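Cyclo(L-tyrosyl-L-tyrosyl) synthase (PDB 2X9Q) probably catalyses the ATP-independent formation of cyclo(L-tyrosyl-L-tyrosyl) from two molecules of L-tyrosyl-tRNA(Tyr), a step in the biosynthesis of mycocyclosin. Local coordinates at residues E172-N176 and E177-E181. Sequence-based numbering, arbitrary orientation.
Sequences EFQSN and EAYRE
Asn-176 ends the turn 172-176 and starts the helix 177-192: its O accepts the N of Arg-180 at 3.0 Å, nearly straight at 167°, while its own N bonds to Phe-173 O. The side chain of Asn-176 caps the same helix. With CG anti to the backbone N (chi1 177°), it folds over the first turn, and Asn-176 OD1 accepts from Tyr-179 N at 3.0 Å, in the carbonyl plane. The other end of the amide, ND2, bonds to Ile-243 O, which fixes its rotation. The Tyr-179 ring lies against the turn. One face meets Phe-173 C, offset toward the rim, and Tyr-179 CD2 touches Phe-173 CB at 3.4 Å. The Phe-173 ring turns outward and packs on Leu-236, Ile-243 and Leu-244 of helix 220-244. Gln-174 runs alongside Tyr-179, with amide and ring planes 59° apart. A water in the ring plane joins their ends, 3.0 Å from Gln-174 NE2 and 2.9 Å from Tyr-179 OH. That hydroxyl also bonds to the O of Ala-232, a residue that probably belongs to the substrate-binding site. Arg-180 reaches back along the turn, and its NE makes a weak bond to Gln-174 O. The arrangement is an Asn N-cap, here on the helix that follows strand 165-169 of the Rossmann-like (HUP) fold, with Tyr-179 beside the probable substrate site.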
ATOM      1  N   GLU A 172       1.245  -8.377  10.795  1.00 24.40           N
ATOM      2  CA  GLU A 172       2.143  -8.106  11.919  1.00 28.20           C
ATOM      3  C   GLU A 172       1.874  -6.717  12.571  1.00 27.54           C
ATOM      4  O   GLU A 172       2.121  -6.531  13.773  1.00 28.02           O
ATOM      5  CB  GLU A 172       3.570  -8.100  11.374  1.00 29.49           C
ATOM      6  CG  GLU A 172       4.626  -8.030  12.431  1.00 39.19           C
ATOM      7  CD  GLU A 172       5.976  -8.572  11.914  1.00 47.83           C
ATOM      8  OE1 GLU A 172       6.104  -9.787  11.491  1.00 49.18           O
ATOM      9  OE2 GLU A 172       6.899  -7.753  11.945  1.00 51.57           O
ATOM     10  N   PHE A 173       1.373  -5.763  11.780  1.00 25.71           N
ATOM     11  CA  PHE A 173       1.016  -4.424  12.317  1.00 27.06           C
ATOM     12  C   PHE A 173      -0.205  -4.432  13.220  1.00 28.73           C
ATOM     13  O   PHE A 173      -0.432  -3.480  13.966  1.00 28.31           O
ATOM     14  CB  PHE A 173       0.890  -3.393  11.183  1.00 26.53           C
ATOM     15  CG  PHE A 173       2.196  -3.169  10.445  1.00 26.10           C
ATOM     16  CD1 PHE A 173       3.276  -2.639  11.105  1.00 27.24           C
ATOM     17  CD2 PHE A 173       2.342  -3.523   9.130  1.00 25.26           C
ATOM     18  CE1 PHE A 173       4.501  -2.423  10.421  1.00 27.45           C
ATOM     19  CE2 PHE A 173       3.564  -3.336   8.433  1.00 25.57           C
ATOM     20  CZ  PHE A 173       4.614  -2.769   9.046  1.00 27.33           C
ATOM     21  N   GLN A 174      -0.959  -5.533  13.263  1.00 30.52           N
ATOM     22  CA  GLN A 174      -2.114  -5.570  14.168  1.00 32.92           C
ATOM     23  C   GLN A 174      -1.708  -5.511  15.633  1.00 34.64           C
ATOM     24  O   GLN A 174      -2.477  -5.124  16.505  1.00 36.06           O
ATOM     25  CB  GLN A 174      -3.027  -6.772  13.823  1.00 34.27           C
ATOM     26  CG  GLN A 174      -3.588  -6.566  12.347  1.00 35.55           C
ATOM     27  CD  GLN A 174      -4.338  -7.780  11.720  1.00 38.53           C
ATOM     28  OE1 GLN A 174      -4.223  -8.920  12.186  1.00 41.97           O
ATOM     29  NE2 GLN A 174      -5.105  -7.517  10.665  1.00 38.16           N
ATOM     30  N   SER A 175      -0.473  -5.842  15.947  1.00 35.20           N
ATOM     31  CA  SER A 175      -0.099  -5.630  17.327  1.00 36.55           C
ATOM     32  C   SER A 175       0.618  -4.270  17.565  1.00 35.59           C
ATOM     33  O   SER A 175       1.122  -4.009  18.673  1.00 37.35           O
ATOM     34  CB  SER A 175       0.811  -6.757  17.725  1.00 38.06           C
ATOM     35  OG  SER A 175       2.050  -6.548  17.126  1.00 40.84           O
ATOM     36  N   ASN A 176       0.702  -3.418  16.542  1.00 29.56           N
ATOM     37  CA  ASN A 176       1.350  -2.122  16.672  1.00 27.56           C
ATOM     38  C   ASN A 176       0.285  -1.106  17.165  1.00 27.75           C
ATOM     39  O   ASN A 176      -0.801  -0.980  16.574  1.00 25.53           O
ATOM     40  CB  ASN A 176       1.947  -1.731  15.306  1.00 27.19           C
ATOM     41  CG  ASN A 176       2.590  -0.358  15.332  1.00 29.72           C
ATOM     42  OD1 ASN A 176       1.887   0.619  15.290  1.00 26.19           O
ATOM     43  ND2 ASN A 176       3.940  -0.286  15.367  1.00 28.75           N
ATOM     44  N   GLU A 177       0.520  -0.454  18.307  1.00 27.15           N
ATOM     45  CA  GLU A 177      -0.486   0.492  18.831  1.00 27.94           C
ATOM     46  C   GLU A 177      -0.828   1.665  17.870  1.00 26.65           C
ATOM     47  O   GLU A 177      -1.990   1.948  17.708  1.00 25.57           O
ATOM     48  CB  GLU A 177      -0.070   1.048  20.238  1.00 29.66           C
ATOM     49  CG  GLU A 177      -1.237   1.674  20.965  1.00 38.76           C
ATOM     50  CD  GLU A 177      -0.795   2.418  22.292  1.00 52.60           C
ATOM     51  OE1 GLU A 177       0.345   2.959  22.366  1.00 54.12           O
ATOM     52  OE2 GLU A 177      -1.610   2.461  23.267  1.00 54.40           O
ATOM     53  N   ALA A 178       0.141   2.321  17.211  1.00 26.02           N
ATOM     54  CA  ALA A 178      -0.218   3.410  16.275  1.00 25.66           C
ATOM     55  C   ALA A 178      -1.133   2.845  15.111  1.00 23.71           C
ATOM     56  O   ALA A 178      -2.111   3.478  14.729  1.00 22.82           O
ATOM     57  CB  ALA A 178       1.013   4.058  15.690  1.00 25.50           C
ATOM     58  N   TYR A 179      -0.808   1.661  14.583  1.00 21.94           N
ATOM     59  CA  TYR A 179      -1.585   1.086  13.493  1.00 21.92           C
ATOM     60  C   TYR A 179      -2.998   0.899  14.019  1.00 23.44           C
ATOM     61  O   TYR A 179      -3.997   1.259  13.345  1.00 22.11           O
ATOM     62  CB  TYR A 179      -0.983  -0.295  13.071  1.00 22.75           C
ATOM     63  CG  TYR A 179      -1.860  -1.053  12.105  1.00 22.10           C
ATOM     64  CD1 TYR A 179      -2.985  -1.805  12.554  1.00 21.95           C
ATOM     65  CD2 TYR A 179      -1.561  -1.051  10.754  1.00 15.09           C
ATOM     66  CE1 TYR A 179      -3.833  -2.517  11.622  1.00 22.28           C
ATOM     67  CE2 TYR A 179      -2.416  -1.742   9.813  1.00 18.65           C
ATOM     68  CZ  TYR A 179      -3.528  -2.472  10.269  1.00 24.15           C
ATOM     69  OH  TYR A 179      -4.314  -3.108   9.334  1.00 22.82           O
ATOM     70  N   ARG A 180      -3.105   0.274  15.199  1.00 21.90           N
ATOM     71  CA  ARG A 180      -4.415   0.008  15.752  1.00 24.01           C
ATOM     72  C   ARG A 180      -5.265   1.300  15.984  1.00 23.49           C
ATOM     73  O   ARG A 180      -6.470   1.297  15.756  1.00 24.06           O
ATOM     74  CB  ARG A 180      -4.273  -0.697  17.101  1.00 25.11           C
ATOM     75  CG  ARG A 180      -3.899  -2.136  17.106  1.00 31.53           C
ATOM     76  CD  ARG A 180      -3.841  -2.484  18.675  1.00 45.84           C
ATOM     77  NE  ARG A 180      -3.645  -3.899  18.936  1.00 61.39           N
ATOM     78  CZ  ARG A 180      -4.499  -4.697  19.609  1.00 68.76           C
ATOM     79  NH1 ARG A 180      -5.645  -4.227  20.134  1.00 72.39           N
ATOM     80  NH2 ARG A 180      -4.198  -5.987  19.772  1.00 69.66           N
ATOM     81  N   GLU A 181      -4.630   2.385  16.434  1.00 23.54           N
ATOM     82  CA  GLU A 181      -5.312   3.660  16.591  1.00 26.50           C
ATOM     83  C   GLU A 181      -5.735   4.250  15.245  1.00 24.31           C
ATOM     84  O   GLU A 181      -6.851   4.682  15.107  1.00 25.11           O
ATOM     85  CB  GLU A 181      -4.429   4.658  17.395  1.00 27.78           C
ATOM     86  CG  GLU A 181      -4.437   4.270  18.910  1.00 37.26           C
ATOM     87  CD  GLU A 181      -3.494   5.110  19.823  1.00 46.34           C
ATOM     88  OE1 GLU A 181      -3.080   6.189  19.384  1.00 50.96           O
ATOM     89  OE2 GLU A 181      -3.152   4.654  20.963  1.00 50.68           O
TER
HETATM   90  O   HOH W   1      -6.399  -4.895  10.220  1.00 40.42           O